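Local coordinates for serine protease (Nocardiopsis alba, PDB 2OUA), which probably cleaves peptide bonds as an acid-stable serine endopeptidase of the S1 family, with the mature chain forming the protease domain, at residues 92-95 with 96-100. Residues are numbered along the deposited sequence; the frame is centred on the assembly and turned at random.
Sequences STAP and IGSQV. With SO4 (sulfate ion), chain D.
P95 and S98 close a type II beta turn: S98 N donates to P95 O over 2.9 Å, with an N-H...O angle of 152°. At the third position of the turn, G97 takes the positive phi (96°) that this turn type needs, where a CB would press on the carbonyl oxygen of I96.

The tight part lies on the inner side, where S98 CB packs 3.9 Å from P95 CD at the proline ring and 3.8 Å from A94 CB. With OG anti to the backbone N (chi1 169°), the hydroxyl is carried past the buried A94 methyl. S98 OG passes 3.6 Å from A94 CB and donates to Q99 O, tilted from that carbonyl's plane. The same carbonyl also accepts from S149 OG, and A94 and S98 both touch S149 of strand 146-149. I114 of strand 108-116 adds backbone hydrogen bonds to G97 and S98, while R117 binds A94 O.

On the outer side P95 and I96 are exposed, and the partner is a sulfate, probably from the crystallisation liquor, in place of protein. I96 N donates to sulfate O2 over 2.8 Å. Beside that bond, I96 CG1 makes a close C...O approach of 3.2 Å to sulfate O2. P95 CB is 3.5 Å from sulfate O1, so aliphatic carbons of P95 and I96 line the protein-facing side of the anion.

In the trypsin-like fold this turn leads the surface loop into strand 99-104 of the second barrel, away from the catalytic centre. Its chemistry is divided: P95 O and the S98 hydroxyl are engaged by the chain itself, whereas the outward amide of I96 offers a hydrogen-bond donor that a solvent anion can occupy.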
loop_
_atom_site.group_PDB
_atom_site.type_symbol
_atom_site.label_atom_id
_atom_site.label_comp_id
_atom_site.label_asym_id
_atom_site.label_seq_id
_atom_site.Cartn_x
_atom_site.Cartn_y
_atom_site.Cartn_z
ATOM N N SER A 92 5.861 13.355 -2.383
ATOM C CA SER A 92 6.372 14.324 -1.421
ATOM C C SER A 92 5.688 14.019 -0.095
ATOM O O SER A 92 4.465 13.867 -0.037
ATOM C CB SER A 92 6.049 15.756 -1.855
ATOM O OG SER A 92 6.741 16.094 -3.043
ATOM N N THR A 93 6.484 13.929 0.963
ATOM C CA THR A 93 5.972 13.615 2.290
ATOM C C THR A 93 5.053 14.695 2.846
ATOM O O THR A 93 5.392 15.879 2.843
ATOM C CB THR A 93 7.135 13.398 3.280
ATOM O OG1 THR A 93 8.003 12.376 2.775
ATOM C CG2 THR A 93 6.607 12.971 4.638
ATOM N N ALA A 94 3.888 14.276 3.325
ATOM C CA ALA A 94 2.923 15.196 3.904
ATOM C C ALA A 94 3.287 15.433 5.368
ATOM O O ALA A 94 3.767 14.528 6.058
ATOM C CB ALA A 94 1.514 14.618 3.795
ATOM N N PRO A 95 3.067 16.659 5.865
ATOM C CA PRO A 95 3.392 16.975 7.258
ATOM C C PRO A 95 2.456 16.325 8.269
ATOM O O PRO A 95 1.322 15.964 7.947
ATOM C CB PRO A 95 3.272 18.496 7.294
ATOM C CG PRO A 95 2.122 18.738 6.353
ATOM C CD PRO A 95 2.490 17.833 5.184
ATOM N N ILE A 96 2.944 16.174 9.495
ATOM C CA ILE A 96 2.126 15.628 10.564
ATOM C C ILE A 96 0.943 16.591 10.635
ATOM O O ILE A 96 1.126 17.797 10.485
ATOM C CB ILE A 96 2.880 15.666 11.913
ATOM C CG1 ILE A 96 4.073 14.706 11.868
ATOM C CG2 ILE A 96 1.931 15.329 13.060
ATOM C CD1 ILE A 96 3.693 13.258 11.673
ATOM N N GLY A 97 -0.258 16.067 10.844
ATOM C CA GLY A 97 -1.423 16.928 10.911
ATOM C C GLY A 97 -2.154 17.006 9.583
ATOM O O GLY A 97 -3.308 17.423 9.523
ATOM N N SER A 98 -1.479 16.604 8.513
ATOM C CA SER A 98 -2.077 16.623 7.185
ATOM C C SER A 98 -3.181 15.579 7.049
ATOM O O SER A 98 -3.170 14.554 7.730
ATOM C CB SER A 98 -1.008 16.351 6.125
ATOM O OG SER A 98 -1.595 16.112 4.853
ATOM N N GLN A 99 -4.146 15.842 6.175
ATOM C CA GLN A 99 -5.198 14.866 5.956
ATOM C C GLN A 99 -4.558 13.780 5.087
ATOM O O GLN A 99 -3.596 14.044 4.363
ATOM C CB GLN A 99 -6.387 15.489 5.216
ATOM C CG GLN A 99 -7.022 16.672 5.935
ATOM C CD GLN A 99 -8.328 17.117 5.298
ATOM O OE1 GLN A 99 -8.386 17.395 4.101
ATOM N NE2 GLN A 99 -9.383 17.187 6.099
ATOM N N VAL A 100 -5.076 12.564 5.177
ATOM C CA VAL A 100 -4.558 11.464 4.378
ATOM C C VAL A 100 -5.714 10.491 4.184
ATOM O O VAL A 100 -6.602 10.404 5.033
ATOM C CB VAL A 100 -3.368 10.752 5.089
ATOM C CG1 VAL A 100 -3.858 9.979 6.309
ATOM C CG2 VAL A 100 -2.653 9.822 4.109
HETATM S S SO4 D . 6.360 17.463 10.052
HETATM O O1 SO4 D . 6.354 18.397 8.911
HETATM O O2 SO4 D . 5.774 16.172 9.632
HETATM O O3 SO4 D . 7.748 17.266 10.511
HETATM O O4 SO4 D . 5.551 18.023 11.147
#